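Local coordinates for protein paenibacillus xanthan lyase (Paenibacillus, PDB 6F2P) that cleaves glycosidic linkages of the polysaccharide xanthan by elimination, probably in the manner of family 8 polysaccharide lyases, at residues Ser385-Ile397 with Gln446-Gly458. Sequence-based numbering, arbitrary orientation.
Sequences SMFSSRIGNYESI and QTANSRSDKSWAG
Asn393 of the loop 385-397 meets Thr447 and Ser450 of 446-458 through its amide, both ends of which are bonded. Its CB lies 3.5 Å above the centre of the Phe387 ring, within its own segment, and CG stands between the backbone N and the carbonyl carbon (chi1 44°), which sends the amide across to the other segment. OD1 accepts from Ser450 N at 3.1 Å and from Tyr394 N, the two donors approaching from opposite faces of the amide plane. ND2 gives one hydrogen to Thr447 O at 2.9 Å, almost in line with that carbonyl (169°), and a weak bond to Gln446 OE1, which also accepts from Val476 N. The backbone N of Asn393 binds Ser450 O at 2.8 Å. Replacing Asn393 with an alanine would remove the amide and would probably leave Ser450 N, Tyr394 N and Thr447 O without this partner, setting the 447-450 bend freer to shift.

Farther along, Tyr394 OH donates to Gln446 O at 2.7 Å, the carbonyl oxygen lying at the edge of the tyrosine ring, near its plane, while Asn449 grips Ser396 twice: OD1 accepts from Ser396 N, and ND2, with its partner exactly in the amide plane, donates to Ser396 O. At the other end Arg390, bent at chi3 (-58°), directs NH1 onto a lone pair of Ser455 O at 2.8 Å; its NH2 bonds weakly to Ala457 O and forms a salt bridge with Asp371.

Side-chain amides and two guanidinium groups, Arg451 NE donating to Ser389 O, thus supplement direct backbone bonds such as Ser452 N to Ser388 O, joining the loop after strand 380-385 to the irregular approach and first residues of strand 457-462 in the super-sandwich domain chiefly through polar bonds.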
loop_
_atom_site.group_PDB
_atom_site.type_symbol
_atom_site.label_atom_id
_atom_site.label_comp_id
_atom_site.label_asym_id
_atom_site.label_seq_id
_atom_site.Cartn_x
_atom_site.Cartn_y
_atom_site.Cartn_z
ATOM N N SER A 385 -11.937 -0.793 -1.284
ATOM C CA SER A 385 -11.502 -2.138 -0.914
ATOM C C SER A 385 -10.914 -2.929 -2.079
ATOM O O SER A 385 -11.619 -3.304 -3.019
ATOM C CB SER A 385 -12.658 -2.917 -0.294
ATOM O OG SER A 385 -12.259 -4.244 -0.006
ATOM N N MET A 386 -9.619 -3.202 -2.000
ATOM C CA MET A 386 -8.923 -3.871 -3.080
ATOM C C MET A 386 -8.244 -5.140 -2.584
ATOM O O MET A 386 -8.225 -5.422 -1.383
ATOM C CB MET A 386 -7.851 -2.940 -3.651
ATOM C CG MET A 386 -8.372 -1.610 -4.137
ATOM S SD MET A 386 -7.055 -0.446 -4.544
ATOM C CE MET A 386 -6.572 0.139 -2.914
ATOM N N PHE A 387 -7.680 -5.901 -3.516
ATOM C CA PHE A 387 -6.750 -6.957 -3.158
ATOM C C PHE A 387 -5.702 -7.150 -4.246
ATOM O O PHE A 387 -5.856 -6.662 -5.363
ATOM C CB PHE A 387 -7.470 -8.258 -2.757
ATOM C CG PHE A 387 -7.876 -9.140 -3.908
ATOM C CD1 PHE A 387 -9.031 -8.881 -4.632
ATOM C CD2 PHE A 387 -7.138 -10.269 -4.223
ATOM C CE1 PHE A 387 -9.420 -9.713 -5.678
ATOM C CE2 PHE A 387 -7.526 -11.106 -5.261
ATOM C CZ PHE A 387 -8.669 -10.824 -5.987
ATOM N N SER A 388 -4.618 -7.827 -3.894
ATOM C CA SER A 388 -3.475 -7.945 -4.781
ATOM C C SER A 388 -2.811 -9.283 -4.545
ATOM O O SER A 388 -3.407 -10.184 -3.965
ATOM C CB SER A 388 -2.471 -6.837 -4.477
ATOM O OG SER A 388 -1.998 -6.940 -3.141
ATOM N N SER A 389 -1.564 -9.403 -4.974
ATOM C CA SER A 389 -0.791 -10.595 -4.684
ATOM C C SER A 389 -0.250 -10.551 -3.256
ATOM O O SER A 389 0.429 -11.482 -2.818
ATOM C CB SER A 389 0.362 -10.724 -5.668
ATOM O OG SER A 389 1.245 -9.627 -5.530
ATOM N N ARG A 390 -0.544 -9.468 -2.539
ATOM C CA ARG A 390 -0.119 -9.329 -1.147
ATOM C C ARG A 390 -1.276 -9.497 -0.155
ATOM O O ARG A 390 -1.069 -9.876 1.002
ATOM C CB ARG A 390 0.508 -7.962 -0.916
ATOM C CG ARG A 390 1.682 -7.627 -1.793
ATOM C CD ARG A 390 2.093 -6.184 -1.549
ATOM N NE ARG A 390 0.986 -5.266 -1.805
ATOM C CZ ARG A 390 0.723 -4.711 -2.986
ATOM N NH1 ARG A 390 1.489 -4.970 -4.042
ATOM N NH2 ARG A 390 -0.312 -3.894 -3.107
ATOM N N ILE A 391 -2.486 -9.200 -0.619
ATOM C CA ILE A 391 -3.660 -9.154 0.234
ATOM C C ILE A 391 -4.777 -9.986 -0.375
ATOM O O ILE A 391 -5.085 -9.837 -1.562
ATOM C CB ILE A 391 -4.156 -7.710 0.377
ATOM C CG1 ILE A 391 -3.135 -6.866 1.146
ATOM C CG2 ILE A 391 -5.512 -7.673 1.052
ATOM C CD1 ILE A 391 -3.086 -7.155 2.624
ATOM N N GLY A 392 -5.388 -10.848 0.441
ATOM C CA GLY A 392 -6.424 -11.754 -0.021
ATOM C C GLY A 392 -7.749 -11.086 -0.347
ATOM O O GLY A 392 -8.096 -10.052 0.233
ATOM N N ASN A 393 -8.493 -11.682 -1.279
ATOM C CA ASN A 393 -9.751 -11.105 -1.738
ATOM C C ASN A 393 -10.752 -10.921 -0.603
ATOM O O ASN A 393 -11.220 -9.813 -0.354
ATOM C CB ASN A 393 -10.356 -11.897 -2.913
ATOM C CG ASN A 393 -10.310 -13.414 -2.710
ATOM O OD1 ASN A 393 -10.085 -13.909 -1.602
ATOM N ND2 ASN A 393 -10.536 -14.157 -3.796
ATOM N N TYR A 394 -11.062 -12.007 0.092
ATOM C CA TYR A 394 -11.848 -11.936 1.323
ATOM C C TYR A 394 -11.584 -13.192 2.128
ATOM O O TYR A 394 -11.040 -14.174 1.607
ATOM C CB TYR A 394 -13.339 -11.843 1.025
ATOM C CG TYR A 394 -13.890 -13.098 0.388
ATOM C CD1 TYR A 394 -13.558 -13.435 -0.919
ATOM C CD2 TYR A 394 -14.734 -13.949 1.089
ATOM C CE1 TYR A 394 -14.050 -14.580 -1.513
ATOM C CE2 TYR A 394 -15.242 -15.103 0.495
ATOM C CZ TYR A 394 -14.894 -15.405 -0.807
ATOM O OH TYR A 394 -15.377 -16.542 -1.413
ATOM N N GLU A 395 -11.980 -13.175 3.394
ATOM C CA GLU A 395 -11.799 -14.349 4.223
ATOM C C GLU A 395 -13.113 -15.051 4.497
ATOM O O GLU A 395 -14.092 -14.435 4.927
ATOM C CB GLU A 395 -11.125 -14.009 5.542
ATOM C CG GLU A 395 -10.834 -15.255 6.346
ATOM C CD GLU A 395 -10.262 -14.967 7.706
ATOM O OE1 GLU A 395 -9.183 -15.517 8.006
ATOM O OE2 GLU A 395 -10.893 -14.211 8.477
ATOM N N SER A 396 -13.132 -16.351 4.243
ATOM C CA SER A 396 -14.248 -17.174 4.661
ATOM C C SER A 396 -13.706 -18.443 5.298
ATOM O O SER A 396 -13.093 -19.282 4.625
ATOM C CB SER A 396 -15.150 -17.505 3.479
ATOM O OG SER A 396 -16.239 -18.306 3.907
ATOM N N ILE A 397 -13.893 -18.561 6.607
ATOM C CA ILE A 397 -13.590 -19.805 7.310
ATOM C C ILE A 397 -14.730 -20.132 8.255
ATOM O O ILE A 397 -15.532 -19.253 8.584
ATOM C CB ILE A 397 -12.295 -19.712 8.113
ATOM C CG1 ILE A 397 -12.386 -18.578 9.135
ATOM C CG2 ILE A 397 -11.117 -19.520 7.184
ATOM C CD1 ILE A 397 -11.074 -18.283 9.818
ATOM N N GLN A 446 -16.425 -16.558 -6.204
ATOM C CA GLN A 446 -14.982 -16.508 -6.302
ATOM C C GLN A 446 -14.385 -17.217 -5.108
ATOM O O GLN A 446 -14.806 -17.003 -3.969
ATOM C CB GLN A 446 -14.476 -15.053 -6.376
ATOM C CG GLN A 446 -12.955 -14.946 -6.394
ATOM C CD GLN A 446 -12.430 -13.515 -6.434
ATOM O OE1 GLN A 446 -11.270 -13.283 -6.787
ATOM N NE2 GLN A 446 -13.274 -12.553 -6.066
ATOM N N THR A 447 -13.407 -18.068 -5.392
ATOM C CA THR A 447 -12.656 -18.782 -4.374
ATOM C C THR A 447 -12.186 -17.849 -3.253
ATOM O O THR A 447 -11.577 -16.805 -3.510
ATOM C CB THR A 447 -11.451 -19.475 -5.016
ATOM O OG1 THR A 447 -11.926 -20.397 -6.004
ATOM C CG2 THR A 447 -10.616 -20.213 -3.979
ATOM N N ALA A 448 -12.485 -18.234 -2.017
ATOM C CA ALA A 448 -12.127 -17.448 -0.850
ATOM C C ALA A 448 -10.656 -17.582 -0.469
ATOM O O ALA A 448 -9.952 -18.472 -0.941
ATOM C CB ALA A 448 -12.986 -17.849 0.320
ATOM N N ASN A 449 -10.212 -16.686 0.402
ATOM C CA ASN A 449 -8.900 -16.780 1.020
ATOM C C ASN A 449 -7.752 -16.835 0.023
ATOM O O ASN A 449 -6.782 -17.564 0.231
ATOM C CB ASN A 449 -8.833 -17.992 1.951
ATOM C CG ASN A 449 -10.088 -18.156 2.789
ATOM O OD1 ASN A 449 -10.620 -17.189 3.327
ATOM N ND2 ASN A 449 -10.568 -19.389 2.896
ATOM N N SER A 450 -7.865 -16.056 -1.051
ATOM C CA SER A 450 -6.899 -16.113 -2.141
ATOM C C SER A 450 -6.373 -14.743 -2.545
ATOM O O SER A 450 -7.103 -13.752 -2.505
ATOM C CB SER A 450 -7.554 -16.747 -3.362
ATOM O OG SER A 450 -8.166 -17.976 -3.027
ATOM N N ARG A 451 -5.111 -14.697 -2.961
ATOM C CA ARG A 451 -4.530 -13.468 -3.486
ATOM C C ARG A 451 -4.475 -13.562 -5.005
ATOM O O ARG A 451 -4.437 -14.664 -5.559
ATOM C CB ARG A 451 -3.135 -13.246 -2.904
ATOM C CG ARG A 451 -3.113 -13.455 -1.411
ATOM C CD ARG A 451 -1.839 -12.971 -0.742
ATOM N NE ARG A 451 -0.636 -13.695 -1.149
ATOM C CZ ARG A 451 -0.415 -14.989 -0.934
ATOM N NH1 ARG A 451 -1.328 -15.738 -0.330
ATOM N NH2 ARG A 451 0.722 -15.539 -1.339
ATOM N N SER A 452 -4.494 -12.414 -5.678
ATOM C CA SER A 452 -4.452 -12.385 -7.140
ATOM C C SER A 452 -3.024 -12.616 -7.596
ATOM O O SER A 452 -2.104 -12.705 -6.777
ATOM C CB SER A 452 -4.958 -11.047 -7.693
ATOM O OG SER A 452 -4.002 -10.005 -7.526
ATOM N N ASP A 453 -2.834 -12.718 -8.903
ATOM C CA ASP A 453 -1.487 -12.770 -9.447
ATOM C C ASP A 453 -1.054 -11.372 -9.923
ATOM O O ASP A 453 -0.112 -11.236 -10.715
ATOM C CB ASP A 453 -1.404 -13.805 -10.574
ATOM C CG ASP A 453 -2.318 -13.475 -11.746
ATOM O OD1 ASP A 453 -3.192 -12.588 -11.620
ATOM O OD2 ASP A 453 -2.161 -14.113 -12.804
ATOM N N LYS A 454 -1.752 -10.341 -9.434
ATOM C CA LYS A 454 -1.445 -8.949 -9.787
ATOM C C LYS A 454 -0.973 -8.146 -8.573
ATOM O O LYS A 454 -1.622 -8.138 -7.530
ATOM C CB LYS A 454 -2.660 -8.252 -10.417
ATOM C CG LYS A 454 -3.250 -8.937 -11.640
ATOM C CD LYS A 454 -2.277 -9.017 -12.795
ATOM C CE LYS A 454 -2.947 -9.603 -14.033
ATOM N NZ LYS A 454 -1.993 -9.753 -15.179
ATOM N N SER A 455 0.151 -7.458 -8.725
ATOM C CA SER A 455 0.750 -6.697 -7.636
ATOM C C SER A 455 0.337 -5.228 -7.635
ATOM O O SER A 455 0.544 -4.521 -6.646
ATOM C CB SER A 455 2.269 -6.780 -7.727
ATOM O OG SER A 455 2.705 -6.349 -9.006
ATOM N N TRP A 456 -0.228 -4.766 -8.746
ATOM C CA TRP A 456 -0.595 -3.363 -8.881
ATOM C C TRP A 456 -1.870 -3.093 -8.100
ATOM O O TRP A 456 -2.975 -3.182 -8.629
ATOM C CB TRP A 456 -0.806 -3.006 -10.355
ATOM C CG TRP A 456 -0.476 -1.578 -10.772
ATOM C CD1 TRP A 456 0.389 -1.209 -11.763
ATOM C CD2 TRP A 456 -1.020 -0.349 -10.240
ATOM N NE1 TRP A 456 0.427 0.162 -11.881
ATOM C CE2 TRP A 456 -0.426 0.715 -10.961
ATOM C CE3 TRP A 456 -1.944 -0.047 -9.232
ATOM C CZ2 TRP A 456 -0.723 2.057 -10.705
ATOM C CZ3 TRP A 456 -2.240 1.290 -8.975
ATOM C CH2 TRP A 456 -1.629 2.327 -9.712
ATOM N N ALA A 457 -1.711 -2.763 -6.829
ATOM C CA ALA A 457 -2.820 -2.258 -6.042
ATOM C C ALA A 457 -2.262 -1.230 -5.071
ATOM O O ALA A 457 -1.298 -1.496 -4.358
ATOM C CB ALA A 457 -3.508 -3.379 -5.302
ATOM N N GLY A 458 -2.857 -0.048 -5.057
ATOM C CA GLY A 458 -2.407 1.001 -4.169
ATOM C C GLY A 458 -2.701 2.355 -4.773
ATOM O O GLY A 458 -3.667 2.507 -5.529
HETATM O O HOH W 1 -5.430 -7.516 -7.615
#